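Local coordinates for protein multicopper oxidase (Arthrobacter sp. FB24, PDB 3GDC) that probably oxidises phenolic or similar substrates at the expense of molecular oxygen, as a laccase-like trimeric enzyme with two cupredoxin-type domains and bound copper ions, at residues S3-R8 and M193-K198; T124-H129 and E156-A161; V152-G157 and T235-S240; M165-N170 and G282-S287. One frame throughout, in Å; residues are numbered along the deposited sequence.

Contact 1 (S3-R8 and M193-K198); sequences SVLAER and MDFPVK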
loop_
_atom_site.group_PDB
_atom_site.type_symbol
_atom_site.label_atom_id
_atom_site.label_comp_id
_atom_site.label_asym_id
_atom_site.label_seq_id
_atom_site.Cartn_x
_atom_site.Cartn_y
_atom_site.Cartn_z
ATOM N N SER A 3 17.437 13.221 -21.567
ATOM C CA SER A 3 18.056 12.993 -20.254
ATOM C C SER A 3 19.536 13.366 -20.298
ATOM O O SER A 3 20.148 13.376 -21.373
ATOM C CB SER A 3 17.910 11.527 -19.834
ATOM O OG SER A 3 18.588 10.659 -20.734
ATOM N N VAL A 4 20.111 13.670 -19.134
ATOM C CA VAL A 4 21.525 14.035 -19.064
ATOM C C VAL A 4 22.368 12.789 -19.312
ATOM O O VAL A 4 22.145 11.756 -18.680
ATOM C CB VAL A 4 21.900 14.674 -17.697
ATOM C CG1 VAL A 4 23.349 15.148 -17.699
ATOM C CG2 VAL A 4 20.991 15.849 -17.393
ATOM N N LEU A 5 23.327 12.880 -20.238
ATOM C CA LEU A 5 24.186 11.739 -20.529
ATOM C C LEU A 5 25.014 11.351 -19.315
ATOM O O LEU A 5 25.484 12.211 -18.575
ATOM C CB LEU A 5 25.107 12.011 -21.723
ATOM C CG LEU A 5 24.425 12.150 -23.087
ATOM C CD1 LEU A 5 25.498 12.272 -24.164
ATOM C CD2 LEU A 5 23.520 10.973 -23.385
ATOM N N ALA A 6 25.182 10.045 -19.136
ATOM C CA ALA A 6 25.879 9.471 -17.988
ATOM C C ALA A 6 27.231 10.123 -17.700
ATOM O O ALA A 6 27.512 10.478 -16.555
ATOM C CB ALA A 6 26.032 7.950 -18.166
ATOM N N GLU A 7 28.054 10.293 -18.738
ATOM C CA GLU A 7 29.372 10.909 -18.584
ATOM C C GLU A 7 29.278 12.299 -17.965
ATOM O O GLU A 7 30.073 12.645 -17.096
ATOM C CB GLU A 7 30.103 10.982 -19.930
ATOM C CG GLU A 7 31.540 11.487 -19.822
ATOM C CD GLU A 7 32.383 11.160 -21.047
ATOM O OE1 GLU A 7 32.211 10.053 -21.617
ATOM O OE2 GLU A 7 33.230 12.004 -21.426
ATOM N N ARG A 8 28.297 13.076 -18.416
ATOM C CA ARG A 8 28.069 14.436 -17.932
ATOM C C ARG A 8 27.404 14.438 -16.555
ATOM O O ARG A 8 27.744 15.249 -15.689
ATOM C CB ARG A 8 27.207 15.194 -18.943
ATOM C CG ARG A 8 26.788 16.591 -18.524
ATOM C CD ARG A 8 26.135 17.309 -19.696
ATOM N NE ARG A 8 25.249 18.376 -19.247
ATOM C CZ ARG A 8 24.341 18.973 -20.015
ATOM N NH1 ARG A 8 24.184 18.607 -21.289
ATOM N NH2 ARG A 8 23.587 19.933 -19.507
ATOM N N MET A 193 14.223 6.315 -21.013
ATOM C CA MET A 193 13.493 6.779 -22.205
ATOM C C MET A 193 14.471 6.844 -23.369
ATOM O O MET A 193 14.153 6.421 -24.488
ATOM C CB MET A 193 12.866 8.156 -21.990
ATOM C CG MET A 193 11.777 8.230 -20.923
ATOM S SD MET A 193 10.284 7.328 -21.376
ATOM C CE MET A 193 9.606 8.412 -22.653
ATOM N N ASP A 194 15.662 7.366 -23.091
ATOM C CA ASP A 194 16.697 7.555 -24.118
ATOM C C ASP A 194 17.526 6.315 -24.350
ATOM O O ASP A 194 18.040 6.100 -25.461
ATOM C CB ASP A 194 17.610 8.720 -23.739
ATOM C CG ASP A 194 16.893 10.043 -23.778
ATOM O OD1 ASP A 194 15.941 10.173 -24.582
ATOM O OD2 ASP A 194 17.276 10.956 -23.013
ATOM N N PHE A 195 17.675 5.513 -23.294
ATOM C CA PHE A 195 18.474 4.302 -23.318
ATOM C C PHE A 195 17.641 3.158 -22.771
ATOM O O PHE A 195 17.799 2.766 -21.620
ATOM C CB PHE A 195 19.770 4.508 -22.518
ATOM C CG PHE A 195 20.632 5.591 -23.087
ATOM C CD1 PHE A 195 21.462 5.324 -24.173
ATOM C CD2 PHE A 195 20.566 6.891 -22.589
ATOM C CE1 PHE A 195 22.236 6.329 -24.737
ATOM C CE2 PHE A 195 21.336 7.901 -23.144
ATOM C CZ PHE A 195 22.175 7.618 -24.219
ATOM N N PRO A 196 16.705 2.648 -23.594
ATOM C CA PRO A 196 15.802 1.610 -23.094
ATOM C C PRO A 196 16.535 0.382 -22.553
ATOM O O PRO A 196 17.652 0.063 -22.993
ATOM C CB PRO A 196 14.981 1.233 -24.336
ATOM C CG PRO A 196 15.002 2.447 -25.182
ATOM C CD PRO A 196 16.405 2.996 -24.996
ATOM N N VAL A 197 15.902 -0.298 -21.601
ATOM C CA VAL A 197 16.446 -1.539 -21.043
ATOM C C VAL A 197 16.349 -2.662 -22.077
ATOM O O VAL A 197 15.251 -3.080 -22.438
ATOM C CB VAL A 197 15.683 -1.952 -19.770
ATOM C CG1 VAL A 197 16.313 -3.198 -19.149
ATOM C CG2 VAL A 197 15.665 -0.811 -18.764
ATOM N N LYS A 198 17.495 -3.157 -22.546
ATOM C CA LYS A 198 17.500 -4.201 -23.579
ATOM C C LYS A 198 17.336 -5.602 -22.995
ATOM O O LYS A 198 18.154 -6.049 -22.177
ATOM C CB LYS A 198 18.765 -4.106 -24.445
ATOM C CG LYS A 198 18.885 -2.800 -25.216
ATOM C CD LYS A 198 20.124 -2.799 -26.139
ATOM C CE LYS A 198 20.149 -1.545 -27.004
ATOM N NZ LYS A 198 21.263 -1.559 -28.018
#

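Contact 2 (T124-H129 and E156-A161); sequences TPFGTH and EGRPPA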
loop_
_atom_site.group_PDB
_atom_site.type_symbol
_atom_site.label_atom_id
_atom_site.label_comp_id
_atom_site.label_asym_id
_atom_site.label_seq_id
_atom_site.Cartn_x
_atom_site.Cartn_y
_atom_site.Cartn_z
ATOM N N THR A 124 22.095 -12.824 5.905
ATOM C CA THR A 124 20.847 -13.461 6.327
ATOM C C THR A 124 19.771 -12.408 6.580
ATOM O O THR A 124 20.096 -11.302 7.008
ATOM C CB THR A 124 21.000 -14.223 7.666
ATOM O OG1 THR A 124 22.363 -14.601 7.871
ATOM C CG2 THR A 124 20.115 -15.448 7.664
ATOM N N PRO A 125 18.490 -12.735 6.304
ATOM C CA PRO A 125 17.997 -13.909 5.587
ATOM C C PRO A 125 18.220 -13.714 4.101
ATOM O O PRO A 125 18.566 -12.605 3.676
ATOM C CB PRO A 125 16.495 -13.901 5.902
ATOM C CG PRO A 125 16.182 -12.440 6.062
ATOM C CD PRO A 125 17.383 -11.875 6.761
ATOM N N PHE A 126 18.040 -14.765 3.312
ATOM C CA PHE A 126 18.051 -14.569 1.873
ATOM C C PHE A 126 16.908 -13.637 1.474
ATOM O O PHE A 126 15.865 -13.581 2.142
ATOM C CB PHE A 126 18.067 -15.891 1.091
ATOM C CG PHE A 126 16.729 -16.579 0.948
ATOM C CD1 PHE A 126 15.806 -16.166 -0.018
ATOM C CD2 PHE A 126 16.419 -17.694 1.728
ATOM C CE1 PHE A 126 14.587 -16.832 -0.175
ATOM C CE2 PHE A 126 15.193 -18.366 1.577
ATOM C CZ PHE A 126 14.285 -17.934 0.625
ATOM N N GLY A 127 17.148 -12.871 0.425
ATOM C CA GLY A 127 16.147 -11.946 -0.081
ATOM C C GLY A 127 16.757 -10.719 -0.705
ATOM O O GLY A 127 17.964 -10.644 -0.942
ATOM N N THR A 128 15.892 -9.759 -0.997
ATOM C CA THR A 128 16.293 -8.506 -1.616
ATOM C C THR A 128 16.184 -7.438 -0.551
ATOM O O THR A 128 15.093 -7.186 -0.020
ATOM C CB THR A 128 15.378 -8.214 -2.817
ATOM O OG1 THR A 128 15.561 -9.247 -3.792
ATOM C CG2 THR A 128 15.657 -6.855 -3.430
ATOM N N HIS A 129 17.326 -6.835 -0.217
ATOM C CA HIS A 129 17.403 -5.892 0.884
ATOM C C HIS A 129 18.044 -4.583 0.412
ATOM O O HIS A 129 18.183 -4.344 -0.796
ATOM C CB HIS A 129 18.171 -6.509 2.071
ATOM C CG HIS A 129 17.725 -7.895 2.429
ATOM N ND1 HIS A 129 16.449 -8.180 2.875
ATOM C CD2 HIS A 129 18.393 -9.079 2.419
ATOM C CE1 HIS A 129 16.348 -9.477 3.112
ATOM N NE2 HIS A 129 17.513 -10.045 2.843
ATOM N N GLU A 156 19.547 -22.448 -1.642
ATOM C CA GLU A 156 18.786 -23.424 -2.423
ATOM C C GLU A 156 17.376 -22.951 -2.791
ATOM O O GLU A 156 16.630 -22.463 -1.935
ATOM C CB GLU A 156 18.740 -24.764 -1.677
ATOM C CG GLU A 156 19.914 -25.700 -2.020
ATOM C CD GLU A 156 20.636 -26.265 -0.797
ATOM O OE1 GLU A 156 20.272 -25.904 0.349
ATOM O OE2 GLU A 156 21.585 -27.068 -0.991
ATOM N N GLY A 157 17.035 -23.073 -4.075
ATOM C CA GLY A 157 15.649 -22.947 -4.517
ATOM C C GLY A 157 15.267 -21.932 -5.586
ATOM O O GLY A 157 14.096 -21.878 -5.972
ATOM N N ARG A 158 16.219 -21.135 -6.077
ATOM C CA ARG A 158 15.887 -20.096 -7.076
ATOM C C ARG A 158 16.432 -20.354 -8.496
ATOM O O ARG A 158 17.641 -20.257 -8.734
ATOM C CB ARG A 158 16.266 -18.689 -6.578
ATOM C CG ARG A 158 15.265 -17.604 -6.995
ATOM C CD ARG A 158 15.733 -16.182 -6.646
ATOM N NE ARG A 158 15.319 -15.728 -5.317
ATOM C CZ ARG A 158 15.952 -14.780 -4.622
ATOM N NH1 ARG A 158 17.029 -14.184 -5.131
ATOM N NH2 ARG A 158 15.515 -14.421 -3.419
ATOM N N PRO A 159 15.528 -20.677 -9.446
ATOM C CA PRO A 159 15.878 -20.972 -10.849
ATOM C C PRO A 159 16.722 -19.865 -11.485
ATOM O O PRO A 159 16.504 -18.690 -11.185
ATOM C CB PRO A 159 14.516 -21.041 -11.545
ATOM C CG PRO A 159 13.558 -21.391 -10.476
ATOM C CD PRO A 159 14.076 -20.774 -9.212
ATOM N N PRO A 160 17.668 -20.230 -12.370
ATOM C CA PRO A 160 18.547 -19.208 -12.936
ATOM C C PRO A 160 17.774 -18.272 -13.863
ATOM O O PRO A 160 16.973 -18.733 -14.678
ATOM C CB PRO A 160 19.579 -20.022 -13.722
ATOM C CG PRO A 160 18.870 -21.272 -14.082
ATOM C CD PRO A 160 17.967 -21.570 -12.912
ATOM N N ALA A 161 17.991 -16.970 -13.700
ATOM C CA ALA A 161 17.399 -15.974 -14.592
ATOM C C ALA A 161 18.308 -15.776 -15.792
ATOM O O ALA A 161 19.529 -15.897 -15.681
ATOM C CB ALA A 161 17.197 -14.653 -13.867
HETATM O O HOH W 1 17.333 -12.137 -3.497
#

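Contact 3 (V152-G157 and T235-S240); sequences VEPKEG and TMLTPS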
loop_
_atom_site.group_PDB
_atom_site.type_symbol
_atom_site.label_atom_id
_atom_site.label_comp_id
_atom_site.label_asym_id
_atom_site.label_seq_id
_atom_site.Cartn_x
_atom_site.Cartn_y
_atom_site.Cartn_z
ATOM N N VAL A 152 20.860 -10.891 -1.259
ATOM C CA VAL A 152 21.347 -12.149 -0.681
ATOM C C VAL A 152 20.653 -13.314 -1.382
ATOM O O VAL A 152 19.449 -13.542 -1.196
ATOM C CB VAL A 152 21.110 -12.222 0.841
ATOM C CG1 VAL A 152 21.600 -13.566 1.417
ATOM C CG2 VAL A 152 21.781 -11.066 1.567
ATOM N N GLU A 153 21.413 -14.019 -2.216
ATOM C CA GLU A 153 20.918 -15.161 -2.972
ATOM C C GLU A 153 20.682 -16.372 -2.061
ATOM O O GLU A 153 21.559 -16.730 -1.269
ATOM C CB GLU A 153 21.916 -15.527 -4.073
ATOM C CG GLU A 153 21.374 -16.510 -5.117
ATOM C CD GLU A 153 20.637 -15.810 -6.255
ATOM O OE1 GLU A 153 21.147 -15.823 -7.398
ATOM O OE2 GLU A 153 19.558 -15.234 -6.012
ATOM N N PRO A 154 19.494 -16.992 -2.153
ATOM C CA PRO A 154 19.251 -18.232 -1.408
ATOM C C PRO A 154 20.253 -19.328 -1.762
ATOM O O PRO A 154 20.644 -19.472 -2.929
ATOM C CB PRO A 154 17.834 -18.643 -1.841
ATOM C CG PRO A 154 17.540 -17.843 -3.079
ATOM C CD PRO A 154 18.296 -16.564 -2.901
ATOM N N LYS A 155 20.671 -20.073 -0.745
ATOM C CA LYS A 155 21.538 -21.228 -0.932
ATOM C C LYS A 155 20.849 -22.249 -1.846
ATOM O O LYS A 155 21.480 -22.820 -2.738
ATOM C CB LYS A 155 21.893 -21.837 0.433
ATOM C CG LYS A 155 22.836 -23.034 0.398
ATOM C CD LYS A 155 24.293 -22.626 0.185
ATOM C CE LYS A 155 25.214 -23.848 0.187
ATOM N NZ LYS A 155 25.105 -24.679 -1.051
ATOM N N GLU A 156 19.547 -22.448 -1.642
ATOM C CA GLU A 156 18.786 -23.424 -2.423
ATOM C C GLU A 156 17.376 -22.951 -2.791
ATOM O O GLU A 156 16.630 -22.463 -1.935
ATOM C CB GLU A 156 18.740 -24.764 -1.677
ATOM C CG GLU A 156 19.914 -25.700 -2.020
ATOM C CD GLU A 156 20.636 -26.265 -0.797
ATOM O OE1 GLU A 156 20.272 -25.904 0.349
ATOM O OE2 GLU A 156 21.585 -27.068 -0.991
ATOM N N GLY A 157 17.035 -23.073 -4.075
ATOM C CA GLY A 157 15.649 -22.947 -4.517
ATOM C C GLY A 157 15.267 -21.932 -5.586
ATOM O O GLY A 157 14.096 -21.878 -5.972
ATOM N N THR A 235 12.001 -12.865 -0.086
ATOM C CA THR A 235 12.283 -13.794 1.008
ATOM C C THR A 235 11.592 -15.157 0.874
ATOM O O THR A 235 11.890 -16.089 1.634
ATOM C CB THR A 235 11.884 -13.187 2.363
ATOM O OG1 THR A 235 10.530 -12.714 2.288
ATOM C CG2 THR A 235 12.816 -12.055 2.746
ATOM N N MET A 236 10.664 -15.274 -0.073
ATOM C CA MET A 236 9.966 -16.537 -0.292
ATOM C C MET A 236 10.178 -17.024 -1.708
ATOM O O MET A 236 10.403 -16.227 -2.623
ATOM C CB MET A 236 8.470 -16.410 0.010
ATOM C CG MET A 236 8.161 -16.171 1.469
ATOM S SD MET A 236 6.400 -16.253 1.828
ATOM C CE MET A 236 6.396 -15.594 3.484
ATOM N N LEU A 237 10.089 -18.338 -1.888
ATOM C CA LEU A 237 10.335 -18.956 -3.189
ATOM C C LEU A 237 9.072 -19.061 -4.033
ATOM O O LEU A 237 9.133 -19.432 -5.201
ATOM C CB LEU A 237 10.976 -20.335 -3.010
ATOM C CG LEU A 237 12.375 -20.379 -2.386
ATOM C CD1 LEU A 237 12.856 -21.824 -2.322
ATOM C CD2 LEU A 237 13.391 -19.500 -3.122
ATOM N N THR A 238 7.938 -18.730 -3.426
ATOM C CA THR A 238 6.645 -18.708 -4.113
ATOM C C THR A 238 6.118 -17.270 -4.166
ATOM O O THR A 238 6.130 -16.570 -3.146
ATOM C CB THR A 238 5.620 -19.618 -3.407
ATOM O OG1 THR A 238 5.302 -19.079 -2.118
ATOM C CG2 THR A 238 6.207 -21.008 -3.209
ATOM N N PRO A 239 5.658 -16.823 -5.357
ATOM C CA PRO A 239 5.232 -15.430 -5.502
ATOM C C PRO A 239 3.899 -15.101 -4.826
ATOM O O PRO A 239 3.036 -15.975 -4.643
ATOM C CB PRO A 239 5.164 -15.232 -7.024
ATOM C CG PRO A 239 4.907 -16.579 -7.575
ATOM C CD PRO A 239 5.538 -17.575 -6.621
ATOM N N SER A 240 3.754 -13.841 -4.434
ATOM C CA SER A 240 2.559 -13.392 -3.747
ATOM C C SER A 240 1.471 -12.979 -4.731
ATOM O O SER A 240 0.278 -13.089 -4.436
ATOM C CB SER A 240 2.888 -12.239 -2.793
ATOM O OG SER A 240 3.111 -11.014 -3.484
#

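Contact 4 (M165-N170 and G282-S287); sequences MVMVMN and GFFEVS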
loop_
_atom_site.group_PDB
_atom_site.type_symbol
_atom_site.label_atom_id
_atom_site.label_comp_id
_atom_site.label_asym_id
_atom_site.label_seq_id
_atom_site.Cartn_x
_atom_site.Cartn_y
_atom_site.Cartn_z
ATOM N N MET A 165 18.608 -7.961 -12.917
ATOM C CA MET A 165 18.863 -6.530 -12.810
ATOM C C MET A 165 18.344 -5.947 -11.497
ATOM O O MET A 165 17.575 -6.596 -10.771
ATOM C CB MET A 165 18.276 -5.779 -14.013
ATOM C CG MET A 165 16.865 -6.145 -14.347
ATOM S SD MET A 165 16.293 -5.356 -15.876
ATOM C CE MET A 165 17.095 -6.347 -17.106
ATOM N N VAL A 166 18.804 -4.734 -11.200
ATOM C CA VAL A 166 18.398 -3.994 -10.010
ATOM C C VAL A 166 17.865 -2.617 -10.402
ATOM O O VAL A 166 18.438 -1.918 -11.242
ATOM C CB VAL A 166 19.539 -3.896 -8.924
ATOM C CG1 VAL A 166 20.811 -3.250 -9.470
ATOM C CG2 VAL A 166 19.052 -3.178 -7.665
ATOM N N MET A 167 16.749 -2.251 -9.782
ATOM C CA MET A 167 16.111 -0.959 -10.010
ATOM C C MET A 167 15.800 -0.281 -8.683
ATOM O O MET A 167 14.945 -0.755 -7.913
ATOM C CB MET A 167 14.821 -1.143 -10.818
ATOM C CG MET A 167 15.083 -1.582 -12.246
ATOM S SD MET A 167 13.574 -1.529 -13.222
ATOM C CE MET A 167 14.264 -1.845 -14.862
ATOM N N VAL A 168 16.486 0.827 -8.423
ATOM C CA VAL A 168 16.256 1.601 -7.210
ATOM C C VAL A 168 15.477 2.872 -7.580
ATOM O O VAL A 168 15.936 3.692 -8.391
ATOM C CB VAL A 168 17.568 1.964 -6.480
ATOM C CG1 VAL A 168 17.265 2.746 -5.204
ATOM C CG2 VAL A 168 18.406 0.696 -6.170
ATOM N N MET A 169 14.286 2.999 -7.003
ATOM C CA MET A 169 13.401 4.130 -7.275
ATOM C C MET A 169 13.646 5.201 -6.228
ATOM O O MET A 169 13.532 4.935 -5.024
ATOM C CB MET A 169 11.926 3.693 -7.224
ATOM C CG MET A 169 11.550 2.573 -8.166
ATOM S SD MET A 169 9.799 2.132 -8.038
ATOM C CE MET A 169 9.742 1.417 -6.380
ATOM N N ASN A 170 13.978 6.412 -6.674
ATOM C CA ASN A 170 14.258 7.499 -5.746
ATOM C C ASN A 170 13.621 8.823 -6.168
ATOM O O ASN A 170 12.889 8.892 -7.166
ATOM C CB ASN A 170 15.779 7.694 -5.578
ATOM C CG ASN A 170 16.447 8.233 -6.847
ATOM O OD1 ASN A 170 15.771 8.486 -7.842
ATOM N ND2 ASN A 170 17.767 8.418 -6.810
ATOM N N GLY A 282 10.474 4.976 -18.350
ATOM C CA GLY A 282 11.422 4.472 -19.338
ATOM C C GLY A 282 10.766 3.446 -20.246
ATOM O O GLY A 282 9.543 3.272 -20.219
ATOM N N PHE A 283 11.589 2.781 -21.054
ATOM C CA PHE A 283 11.140 1.693 -21.914
ATOM C C PHE A 283 11.995 0.457 -21.718
ATOM O O PHE A 283 13.205 0.567 -21.469
ATOM C CB PHE A 283 11.294 2.065 -23.389
ATOM C CG PHE A 283 10.395 3.167 -23.841
ATOM C CD1 PHE A 283 9.042 2.926 -24.073
ATOM C CD2 PHE A 283 10.908 4.439 -24.068
ATOM C CE1 PHE A 283 8.200 3.956 -24.512
ATOM C CE2 PHE A 283 10.079 5.469 -24.509
ATOM C CZ PHE A 283 8.726 5.227 -24.725
ATOM N N PHE A 284 11.363 -0.704 -21.868
ATOM C CA PHE A 284 12.075 -1.932 -22.237
ATOM C C PHE A 284 12.081 -2.023 -23.756
ATOM O O PHE A 284 11.080 -1.711 -24.409
ATOM C CB PHE A 284 11.384 -3.173 -21.688
ATOM C CG PHE A 284 11.605 -3.391 -20.227
ATOM C CD1 PHE A 284 12.655 -4.187 -19.779
ATOM C CD2 PHE A 284 10.757 -2.797 -19.292
ATOM C CE1 PHE A 284 12.852 -4.378 -18.408
ATOM C CE2 PHE A 284 10.951 -2.993 -17.920
ATOM C CZ PHE A 284 11.997 -3.789 -17.488
ATOM N N GLU A 285 13.218 -2.425 -24.307
ATOM C CA GLU A 285 13.328 -2.734 -25.733
ATOM C C GLU A 285 13.551 -4.239 -25.870
ATOM O O GLU A 285 14.610 -4.757 -25.502
ATOM C CB GLU A 285 14.472 -1.941 -26.364
ATOM C CG GLU A 285 14.646 -2.192 -27.869
ATOM C CD GLU A 285 13.546 -1.563 -28.695
ATOM O OE1 GLU A 285 13.517 -0.315 -28.792
ATOM O OE2 GLU A 285 12.712 -2.315 -29.257
ATOM N N VAL A 286 12.537 -4.938 -26.367
ATOM C CA VAL A 286 12.548 -6.395 -26.430
ATOM C C VAL A 286 12.961 -6.814 -27.836
ATOM O O VAL A 286 12.289 -6.471 -28.810
ATOM C CB VAL A 286 11.164 -7.005 -26.094
ATOM C CG1 VAL A 286 11.239 -8.536 -26.026
ATOM C CG2 VAL A 286 10.616 -6.443 -24.785
ATOM N N SER A 287 14.073 -7.532 -27.932
ATOM C CA SER A 287 14.573 -8.008 -29.217
ATOM C C SER A 287 13.997 -9.384 -29.514
ATOM O O SER A 287 13.799 -10.186 -28.603
ATOM C CB SER A 287 16.102 -8.047 -29.214
ATOM O OG SER A 287 16.580 -8.946 -28.230
#

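Contact 1 (S3-R8 and M193-K198)
Ser3 and Asp194 carry the polar half of this surface contact, which joins the N-terminal segment 3-8 to the second cupredoxin-type domain at the end of helix 191-194. One carboxylate oxygen takes both bonds. The backbone N of Ser3 donates to Asp194 OD2 over 2.7 Å and meets it nearly in line with the C-O bond, with an N-H...O angle of 150°. Ser3 OG donates to the same OD2 atom at 2.6 Å, coming from the anti side and 19° out of the carboxylate plane. With chi1 at 63°, OG stands between the backbone N and the carbonyl carbon of its own residue, which lets amide and hydroxyl converge on one acceptor. With an alanine at this position the hydroxyl is gone, which would probably leave Asp194 OD2 with the Ser3 amide alone of these two donors and the carboxylate freer to turn.

The apolar half is smaller. Leu5, the N-cap residue of helix 6-9, brings CD2 to the rim of the Phe195 ring, close to the ring plane, 3.7 Å from Phe195 CZ. The two side chains cross at about a right angle.

Phe195 follows helix 191-194, and its ring also meets His191 and touches Thr14 of helix 13-18. Farther along, Val197 pairs through its backbone with Phe283 and Glu285 of strand 281-287, while Arg8 on helix 6-9 forms a salt bridge with Glu47 of strand 33-49.

Contact 2 (T124-H129 and E156-A161)
Phe126 and Arg158 form a small, partly buried contact between an aromatic ring and a guanidinium group, where the start of strand 127-132 meets the loop that leads from strand 147-153 to strand 163-172. That loop joins the two cupredoxin-type domains, so the contact lies at their junction.

Arg158 NH2 arrives at the rim of the Phe126 ring, near its plane, 3.8 Å from Phe126 CD1. Because it lies at the ring edge, NH2 does not sit over the pi face; the ring and guanidinium planes are 67° apart. The arginine chain reaches in with a bend at chi3 (-90°), and its NH2 also lies 4.2 Å from Gly127 CA, which sits at the guanidinium edge. Gly127 adopts backbone angles (phi 149°) at which a side chain would be jammed against the preceding carbonyl O.

A water lies in the guanidinium plane and accepts a hydrogen bond from Arg158 NH1 at 2.6 Å; its link to Thr128 OG1, at 3.4 Å, is weak. Within segment 124-129, His129 NE2 donates to Pro125 O over 2.9 Å, tying the strand back to the loop before it. The His129 ring also meets Phe227 of a second subunit.

The stronger polar partner of Arg158 is Glu153, which forms a salt bridge with NH1, and NH2 has a weak bond to Gly234 O. Phe126 thus offers the guanidinium an apolar flank, while its positive charge is probably balanced by Glu153.

Contact 3 (V152-G157 and T235-S240)
Leu237 lies against the loop at Glu156 and Gly157, at the point where the first cupredoxin-type domain gives way to the linker to the second. The partner segment, 235-240, belongs to the loop between strands 228-232 and 241-243 of the second domain, so a leucine of that loop rests on the linker at the end of the first domain.

The closer packing is between methyl groups and backbone. Leu237 CD1 lies 3.7 Å from Gly157 CA and 3.8 Å from the carbonyl oxygen Glu156 O, while its other branch, CD2, is 3.8 Å from Gly157 O. With chi1 at -65° and chi2 near 180°, the branched end of the leucine is directed at the linker. Gly157 has no side chain to hold it off: a CB there would clash with CD1, and its backbone angles (phi 124°) call for glycine in any case.

This close packing is itself on the solvent side, since Glu156, Gly157 and Leu237 are all exposed and the Glu156 carboxylate leads away. The looser touch lies inward, at buried Pro154, which also packs on Phe126; next to it, Lys155 N is hydrogen-bonded to Glu72. Earlier in the loop, Thr235 OG1 is hydrogen-bonded to Tyr242 O of a second subunit, placing the loop near the trimer interface. At the inner limit of the contact, Pro154 CG and Leu237 CD2 are 4.5 Å apart.

Contact 4 (M165-N170 and G282-S287)
Phe284 meets two methionines, Met165 and Met167, in the buried core of the second cupredoxin-type domain, a beta-sandwich whose two sheets face each other here. Met165 and Met167 stand on strand 163-172 of one sheet, Phe284 on strand 281-287 of the other. The contact is wholly apolar.

In the first shell, Met165 brings its sulfur to the ring edge, near the ring plane, with SD 4.4 Å from Phe284 CE1. Met167 approaches with its terminal methyl, obliquely to the ring. Extended beyond CG (chi2 -171°, chi3 172°), Met167 reaches out to meet the ring coming from the other sheet. Being two residues apart on one strand, the methionines point into the same interior, towards the ring.

The next shell surrounds these groups. Phe284 also meets the rings of Phe268 and Phe260 and touches Val197; Met165 lies on Ile207 and Val197, and Met167 on Phe268, Ile207 and Leu209. Backbone hydrogen bonds from Met165 and Met167 to strand 205-211 hold the methionine strand in its sheet, as Val197 does for strand 281-287. Farther out, the side chain of Phe284 is about 11 Å from a bound copper ion, and the neighbouring Phe283 touches Ile106 of a third subunit.

The closest approach between the two sheets' segments is that of Met167 CE to Phe284 CZ, at 4.0 Å.

In the fold
Contact 4 is the core contact, sulfur and methyl groups against an aromatic ring between two sheets, whereas contact 1 is a surface contact combining two bonds to one aspartate oxygen with a leucine-phenylalanine touch. The two meet: Val197 of contact 1 pairs through its backbone with Phe283 and Glu285 of contact 4, since strands 197-200 and 281-287 are neighbours in one sheet. Contacts 2 and 3 are partly buried, lie with centres about 4 Å apart, share Glu156 and Gly157 and are joined by the Arg158-Glu153 salt bridge, so both involve the linker between domains. Contact 2 does so through a charged, hydrated arginine and contact 3 through leucine methyls.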